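Local coordinates for protein UDP-N-acetylglucosamine 4,6-dehydratase (Vibrio fischeri, PDB 3PVZ) that binds NAD in a Rossmann-type domain and probably acts as a lyase that dehydrates UDP-N-acetylglucosamine, at residues L354-Q359 with V376-I381; S9-D14 with R232-P237; H19-A24 with A335-L340. All blocks are in the same frame, centred on the assembly; numbering follows the deposited sequence.

Contact 1. Residues L354-Q359 with V376-I381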
# COMPACT_ATOMS: atom_id res chain seq x y z
N LEU A 354 5.84 -3.84 28.82
CA LEU A 354 6.42 -4.11 27.48
C LEU A 354 6.66 -5.60 27.28
O LEU A 354 6.34 -6.17 26.24
CB LEU A 354 7.70 -3.31 27.21
CG LEU A 354 7.58 -1.78 27.30
CD1 LEU A 354 8.82 -1.06 26.74
CD2 LEU A 354 6.29 -1.29 26.64
N GLU A 355 7.21 -6.24 28.31
CA GLU A 355 7.43 -7.68 28.21
C GLU A 355 6.13 -8.44 28.06
O GLU A 355 6.06 -9.34 27.23
CB GLU A 355 8.24 -8.20 29.39
CG GLU A 355 9.76 -7.97 29.19
CD GLU A 355 10.54 -7.98 30.52
OE1 GLU A 355 9.91 -8.22 31.58
OE2 GLU A 355 11.78 -7.76 30.47
N LEU A 356 5.11 -8.05 28.85
CA LEU A 356 3.78 -8.66 28.78
C LEU A 356 3.24 -8.62 27.36
O LEU A 356 2.79 -9.64 26.83
CB LEU A 356 2.80 -7.92 29.71
CG LEU A 356 1.36 -8.41 29.83
CD1 LEU A 356 1.30 -9.78 30.42
CD2 LEU A 356 0.53 -7.48 30.69
N PHE A 357 3.32 -7.43 26.75
CA PHE A 357 2.78 -7.20 25.42
C PHE A 357 3.51 -8.09 24.42
O PHE A 357 2.88 -8.77 23.64
CB PHE A 357 2.92 -5.71 25.07
CG PHE A 357 2.21 -5.29 23.81
CD1 PHE A 357 0.85 -5.01 23.83
CD2 PHE A 357 2.88 -5.18 22.62
CE1 PHE A 357 0.19 -4.62 22.68
CE2 PHE A 357 2.21 -4.80 21.46
CZ PHE A 357 0.85 -4.53 21.51
N GLU A 358 4.83 -8.12 24.47
CA GLU A 358 5.58 -9.01 23.58
C GLU A 358 5.25 -10.48 23.85
O GLU A 358 5.17 -11.27 22.93
CB GLU A 358 7.08 -8.83 23.73
CG GLU A 358 7.61 -7.47 23.32
CD GLU A 358 8.99 -7.16 23.90
OE1 GLU A 358 9.33 -7.78 24.95
OE2 GLU A 358 9.73 -6.32 23.32
N GLN A 359 5.05 -10.85 25.10
CA GLN A 359 4.77 -12.24 25.45
C GLN A 359 3.38 -12.68 24.98
O GLN A 359 3.26 -13.68 24.31
CB GLN A 359 4.94 -12.48 26.97
CG GLN A 359 4.78 -13.94 27.38
CD GLN A 359 4.66 -14.14 28.88
OE1 GLN A 359 4.28 -13.23 29.63
NE2 GLN A 359 4.98 -15.36 29.34
N VAL A 376 -8.04 -6.23 22.54
CA VAL A 376 -8.63 -5.14 23.32
C VAL A 376 -8.35 -5.30 24.80
O VAL A 376 -7.99 -4.34 25.47
CB VAL A 376 -10.15 -5.02 23.12
CG1 VAL A 376 -10.72 -3.96 24.07
CG2 VAL A 376 -10.48 -4.66 21.67
N GLN A 377 -8.47 -6.51 25.31
CA GLN A 377 -8.19 -6.75 26.73
C GLN A 377 -6.74 -6.49 27.09
O GLN A 377 -6.43 -5.93 28.13
CB GLN A 377 -8.59 -8.16 27.13
CG GLN A 377 -10.09 -8.35 27.21
CD GLN A 377 -10.75 -7.41 28.21
OE1 GLN A 377 -10.35 -7.33 29.38
NE2 GLN A 377 -11.76 -6.68 27.75
N LEU A 378 -5.83 -6.92 26.23
CA LEU A 378 -4.44 -6.60 26.41
C LEU A 378 -4.22 -5.07 26.34
O LEU A 378 -3.50 -4.52 27.16
CB LEU A 378 -3.61 -7.33 25.36
CG LEU A 378 -2.13 -7.04 25.27
CD1 LEU A 378 -1.44 -7.48 26.55
CD2 LEU A 378 -1.62 -7.79 24.04
N PHE A 379 -4.86 -4.41 25.39
CA PHE A 379 -4.76 -2.95 25.31
C PHE A 379 -5.29 -2.27 26.58
O PHE A 379 -4.77 -1.23 26.96
CB PHE A 379 -5.50 -2.38 24.08
CG PHE A 379 -4.71 -2.43 22.79
CD1 PHE A 379 -3.88 -3.51 22.48
CD2 PHE A 379 -4.83 -1.43 21.87
CE1 PHE A 379 -3.19 -3.55 21.27
CE2 PHE A 379 -4.14 -1.47 20.67
CZ PHE A 379 -3.33 -2.53 20.38
N PHE A 380 -6.30 -2.82 27.24
CA PHE A 380 -6.78 -2.22 28.49
C PHE A 380 -5.72 -2.32 29.60
O PHE A 380 -5.57 -1.40 30.41
CB PHE A 380 -8.10 -2.83 28.97
CG PHE A 380 -9.30 -2.47 28.12
CD1 PHE A 380 -9.29 -1.40 27.23
CD2 PHE A 380 -10.48 -3.23 28.23
CE1 PHE A 380 -10.42 -1.09 26.46
CE2 PHE A 380 -11.61 -2.91 27.45
CZ PHE A 380 -11.57 -1.83 26.58
N ILE A 381 -4.96 -3.41 29.63
CA ILE A 381 -3.89 -3.56 30.62
C ILE A 381 -2.75 -2.60 30.29
O ILE A 381 -2.22 -1.94 31.17
CB ILE A 381 -3.41 -5.03 30.75
CG1 ILE A 381 -4.47 -5.84 31.53
CG2 ILE A 381 -2.05 -5.08 31.42
CD1 ILE A 381 -4.32 -7.38 31.48
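The ring of Phe357 receives Phe379 at its edge: CE1 of Phe379 lies near the plane of the Phe357 ring, 3.8 Å from Phe357 CE1. Seen from the other partner, Phe357 CE1 reaches the Phe379 ring obliquely, so the pair meets rim atom to rim atom without stacking. A methyl of Leu378 also comes obliquely to the Phe357 ring, its CD2 lying 3.7 Å from Phe357 CD1, and the two side chains cross at about a right angle. Away from this pair, Phe143 of helix 131-154 brings its own ring against Phe357, the planes about 25° apart.

Phe357 has CG anti to its backbone N (chi1 -171°), and although its CB does not point at the partner helix, the ring ends up closer to it. Phe379 behaves similarly: its CB heads away from 354-359, yet the ring comes back within contact.

The framework is an antiparallel helix pair, a helical hairpin formed by helices 351-367 and 372-382. Over these short segments the axes come within 10.8 Å at an angle of 172°, a wide separation filled by leucine and aromatic side chains. Phe357 and Leu378 stand level with each other, their CA atoms 7.3 Å apart.

Next to Phe357 in sequence, Leu356 meets Ile381, one turn on from Leu378, on the more exposed side. CD2 of Leu356 touches CG2 of Ile381 at 3.6 Å, the side chains again crossing at about a right angle, while Leu356 CG is a looser 4.4 Å from Leu378 CD1. The contact across the pair is apolar throughout. Phe357 and Phe379 both touch Ile138 of helix 131-154, and Phe379 also reaches Met174 and Ala177 of helix 174-189.

Contact 2. Residues S9-D14 with R232-P237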
# COMPACT_ATOMS: atom_id res chain seq x y z
N SER A 9 -4.17 27.60 -1.71
CA SER A 9 -5.42 28.30 -1.93
C SER A 9 -6.61 27.41 -1.54
O SER A 9 -7.56 27.90 -0.96
CB SER A 9 -5.55 28.83 -3.37
OG SER A 9 -5.16 27.85 -4.32
N LEU A 10 -6.56 26.11 -1.80
CA LEU A 10 -7.65 25.21 -1.38
C LEU A 10 -7.84 25.15 0.12
O LEU A 10 -8.97 25.03 0.59
CB LEU A 10 -7.48 23.79 -1.92
CG LEU A 10 -7.97 23.60 -3.34
CD1 LEU A 10 -7.77 22.19 -3.76
CD2 LEU A 10 -9.45 23.97 -3.45
N ILE A 11 -6.76 25.23 0.89
CA ILE A 11 -6.92 25.15 2.34
C ILE A 11 -6.93 26.53 2.98
O ILE A 11 -6.51 26.71 4.13
CB ILE A 11 -5.89 24.17 3.01
CG1 ILE A 11 -4.44 24.51 2.65
CG2 ILE A 11 -6.19 22.76 2.60
CD1 ILE A 11 -3.39 23.68 3.40
N GLY A 12 -7.42 27.52 2.23
CA GLY A 12 -7.75 28.83 2.79
C GLY A 12 -6.57 29.63 3.31
O GLY A 12 -6.72 30.39 4.26
N ARG A 13 -5.41 29.43 2.69
CA ARG A 13 -4.18 30.11 3.05
C ARG A 13 -3.50 30.53 1.77
O ARG A 13 -3.87 30.09 0.70
CB ARG A 13 -3.24 29.16 3.83
CG ARG A 13 -3.56 29.00 5.30
CD ARG A 13 -2.34 28.44 6.14
NE ARG A 13 -2.21 26.99 6.05
CZ ARG A 13 -1.11 26.34 5.64
NH1 ARG A 13 -0.01 26.99 5.29
NH2 ARG A 13 -1.12 25.02 5.61
N ASP A 14 -2.48 31.38 1.87
CA ASP A 14 -1.76 31.86 0.69
C ASP A 14 -0.23 31.76 0.87
O ASP A 14 0.52 31.88 -0.11
CB ASP A 14 -2.29 33.28 0.36
CG ASP A 14 -1.21 34.27 -0.05
OD1 ASP A 14 -0.54 34.07 -1.10
OD2 ASP A 14 -1.07 35.28 0.68
N ARG A 232 -11.20 20.73 10.20
CA ARG A 232 -9.81 20.42 10.56
C ARG A 232 -8.90 21.55 10.16
O ARG A 232 -9.26 22.38 9.33
CB ARG A 232 -9.30 19.15 9.86
CG ARG A 232 -10.06 17.88 10.17
CD ARG A 232 -9.76 17.35 11.54
NE ARG A 232 -10.46 16.10 11.78
CZ ARG A 232 -11.39 15.89 12.72
NH1 ARG A 232 -11.81 16.85 13.56
NH2 ARG A 232 -11.93 14.67 12.81
N TYR A 233 -7.70 21.52 10.75
CA TYR A 233 -6.53 22.20 10.23
C TYR A 233 -5.81 21.37 9.19
O TYR A 233 -5.54 20.18 9.39
CB TYR A 233 -5.54 22.48 11.34
CG TYR A 233 -6.04 23.39 12.42
CD1 TYR A 233 -6.38 24.70 12.14
CD2 TYR A 233 -6.12 22.95 13.73
CE1 TYR A 233 -6.83 25.58 13.16
CE2 TYR A 233 -6.58 23.78 14.75
CZ TYR A 233 -6.93 25.09 14.46
OH TYR A 233 -7.37 25.87 15.46
N PHE A 234 -5.44 22.03 8.10
CA PHE A 234 -4.79 21.39 7.00
C PHE A 234 -3.43 21.99 6.68
O PHE A 234 -3.23 23.20 6.71
CB PHE A 234 -5.67 21.51 5.77
CG PHE A 234 -6.92 20.72 5.85
CD1 PHE A 234 -6.97 19.43 5.34
CD2 PHE A 234 -8.06 21.26 6.44
CE1 PHE A 234 -8.13 18.69 5.42
CE2 PHE A 234 -9.21 20.54 6.52
CZ PHE A 234 -9.26 19.26 6.02
N VAL A 235 -2.49 21.13 6.33
CA VAL A 235 -1.19 21.53 5.82
C VAL A 235 -0.98 20.89 4.48
O VAL A 235 -1.69 19.97 4.12
CB VAL A 235 -0.05 21.12 6.74
CG1 VAL A 235 -0.13 21.86 8.04
CG2 VAL A 235 -0.07 19.60 6.99
N THR A 236 -0.00 21.43 3.74
CA THR A 236 0.47 20.83 2.51
C THR A 236 1.45 19.66 2.73
O THR A 236 2.18 19.58 3.75
CB THR A 236 1.17 21.87 1.60
OG1 THR A 236 2.39 22.28 2.22
CG2 THR A 236 0.27 23.12 1.39
N PRO A 237 1.51 18.76 1.74
CA PRO A 237 2.54 17.75 1.74
C PRO A 237 3.93 18.34 2.02
O PRO A 237 4.60 17.83 2.91
CB PRO A 237 2.46 17.17 0.32
CG PRO A 237 1.02 17.31 -0.02
CD PRO A 237 0.64 18.65 0.55
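Ile11 carries its CG1 branch between the backbone N and the carbonyl carbon (chi1 54°), with CD1 extended beyond it, and this fork lets two methyls grip Phe234. CG2 packs on Phe234 CB at 3.4 Å, while CD1 lies 3.3 Å from Phe234 O. The Phe234 ring itself leads away from the contact. Arg13 reaches the same carbonyl by a chain bent at chi3 (-82°). Its NH2 donates to Phe234 O over 3.0 Å in a nearly straight bond (164°), approaching in the carbonyl plane on a lone pair; the oxygen also lies close to the guanidinium plane. The stronger partner of this NH2 is Glu239, to which it makes a salt bridge. Because Glu239 OE1 also accepts from Thr236 N, one carboxylate oxygen ties the arginine to the backbone just past strand 231-235. Gly12, with positive phi, is the C-prime residue of a Schellman motif closing helix 7-10, after which the chain presents Arg13 to the strand end. On the other segment, Thr236 is the N-cap of helix 237-250, so the contact joins a Schellman-closed helix end to a strand-to-helix turn bordering the NAD-binding residue Val203.

Contact 3. Residues H19-A24 with A335-L340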
# COMPACT_ATOMS: atom_id res chain seq x y z
N HIS A 19 8.19 29.03 6.39
CA HIS A 19 9.09 29.84 5.59
C HIS A 19 10.20 30.51 6.43
O HIS A 19 11.37 30.53 6.03
CB HIS A 19 8.28 30.88 4.79
CG HIS A 19 9.10 31.65 3.82
ND1 HIS A 19 9.57 32.91 4.09
CD2 HIS A 19 9.59 31.31 2.60
CE1 HIS A 19 10.29 33.33 3.07
NE2 HIS A 19 10.33 32.38 2.15
N GLN A 20 9.86 31.00 7.60
CA GLN A 20 10.86 31.65 8.46
C GLN A 20 11.88 30.67 9.09
O GLN A 20 13.10 30.91 9.07
CB GLN A 20 10.16 32.46 9.56
CG GLN A 20 9.30 33.65 9.04
CD GLN A 20 7.95 33.21 8.37
OE1 GLN A 20 7.52 32.04 8.46
NE2 GLN A 20 7.31 34.16 7.68
N ASP A 21 11.40 29.56 9.66
CA ASP A 21 12.28 28.56 10.26
C ASP A 21 13.12 27.83 9.25
O ASP A 21 14.28 27.59 9.48
CB ASP A 21 11.46 27.57 11.07
CG ASP A 21 10.79 28.24 12.29
OD1 ASP A 21 11.34 29.19 12.89
OD2 ASP A 21 9.70 27.82 12.67
N ILE A 22 12.53 27.49 8.10
CA ILE A 22 13.29 26.86 7.05
C ILE A 22 14.39 27.80 6.51
O ILE A 22 15.56 27.38 6.41
CB ILE A 22 12.37 26.39 5.88
CG1 ILE A 22 11.54 25.20 6.33
CG2 ILE A 22 13.23 26.02 4.61
CD1 ILE A 22 12.38 23.88 6.61
N ASN A 23 14.01 29.03 6.16
CA ASN A 23 14.98 29.99 5.64
C ASN A 23 16.07 30.27 6.62
O ASN A 23 17.22 30.30 6.25
CB ASN A 23 14.33 31.29 5.24
CG ASN A 23 13.79 31.25 3.85
OD1 ASN A 23 14.13 30.36 3.09
ND2 ASN A 23 12.95 32.22 3.50
N ALA A 24 15.72 30.44 7.88
CA ALA A 24 16.71 30.69 8.94
C ALA A 24 17.71 29.52 9.14
O ALA A 24 18.81 29.74 9.60
CB ALA A 24 15.98 31.00 10.26
N ALA A 335 9.92 28.90 22.31
CA ALA A 335 10.95 29.93 22.07
C ALA A 335 11.95 29.60 20.96
O ALA A 335 12.41 30.50 20.26
CB ALA A 335 11.73 30.22 23.37
N ARG A 336 12.29 28.33 20.79
CA ARG A 336 13.37 27.95 19.86
C ARG A 336 13.07 28.28 18.39
O ARG A 336 13.94 28.71 17.66
CB ARG A 336 13.67 26.46 20.01
CG ARG A 336 14.75 25.99 19.08
CD ARG A 336 15.27 24.63 19.48
NE ARG A 336 16.39 24.27 18.63
CZ ARG A 336 16.83 23.04 18.40
NH1 ARG A 336 16.26 21.97 18.93
NH2 ARG A 336 17.86 22.88 17.63
N PHE A 337 11.84 28.06 17.96
CA PHE A 337 11.48 28.34 16.59
C PHE A 337 10.29 29.29 16.55
O PHE A 337 9.48 29.33 17.47
CB PHE A 337 11.15 27.05 15.83
CG PHE A 337 12.30 26.10 15.70
CD1 PHE A 337 13.37 26.41 14.88
CD2 PHE A 337 12.32 24.89 16.40
CE1 PHE A 337 14.44 25.54 14.78
CE2 PHE A 337 13.36 24.00 16.27
CZ PHE A 337 14.43 24.32 15.46
N ASP A 338 10.18 30.03 15.45
CA ASP A 338 9.08 30.94 15.21
C ASP A 338 7.79 30.22 14.85
O ASP A 338 6.74 30.56 15.40
CB ASP A 338 9.45 31.97 14.12
CG ASP A 338 10.41 33.06 14.64
OD1 ASP A 338 10.71 33.10 15.87
OD2 ASP A 338 10.87 33.88 13.82
N ASN A 339 7.88 29.24 13.95
CA ASN A 339 6.71 28.55 13.36
C ASN A 339 6.44 27.15 13.95
O ASN A 339 5.37 26.61 13.78
CB ASN A 339 6.89 28.39 11.84
CG ASN A 339 7.45 29.66 11.15
OD1 ASN A 339 8.48 29.61 10.43
ND2 ASN A 339 6.75 30.80 11.33
N LEU A 340 7.43 26.60 14.65
CA LEU A 340 7.41 25.23 15.13
C LEU A 340 7.42 25.17 16.63
O LEU A 340 8.25 25.81 17.28
CB LEU A 340 8.64 24.45 14.65
CG LEU A 340 8.83 24.27 13.16
CD1 LEU A 340 10.16 23.63 12.91
CD2 LEU A 340 7.72 23.42 12.52
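Asp21 spends both carboxylate oxygens on successive backbone amides of the facing loop. Its CG lies anti to the carbonyl carbon, beside the backbone N, which sets the carboxylate against that loop. OD1 accepts from Asp338 N at 2.9 Å through its syn lone pair, and OD2 accepts from Asn339 N at 2.6 Å, also on the syn side but 22° out of the carboxylate plane. This two-pronged grip fixes the rotation of the buried carboxylate, and the two N-H groups would help to balance its charge. The edge of the Phe337 ring faces OD1.

Asn339 answers in the other direction: its OD1 accepts from Asp21 N at 3.0 Å. Asp21 is thus held through both its backbone and its side chain, and the Asp21 and Asn339 side chains slide past each other in opposite directions. Farther out, Asn339 ND2 makes a weak bond to Gln20 OE1 (3.2 Å, 129°), the two amide planes turned 64° apart. Lys260 NZ donates to the carbonyls of both Phe337 and Asp338.

Away from the cofactor site, the reciprocal exchange joins the first turn of helix 19-34 to the loop between strands 332-333 and 340-344, at the antiparallel margin of the large Rossmann-type sheet.

In the fold
Contacts 2 and 3 both fasten the N-terminal part of the chain to segments far later in the sequence: helices 7-10 and 19-34 are consecutive, and the contact centres lie 19 Å apart, with nearest atoms about 9 Å apart. Helix 237-250 connects them, beginning at the end of 232-237 and touching Ile22, Phe337 and Leu340 of contact 3. Contact 1, by contrast, is local in sequence and lies across the chain's centre from contact 2, their centres 39 Å apart. A bound NAD lies about 7 Å from the side chain of Val235 in contact 2; the side chain of Phe379 in contact 1 is about 14 Å from a bound NAD. Contact 3 stands away from the cofactor.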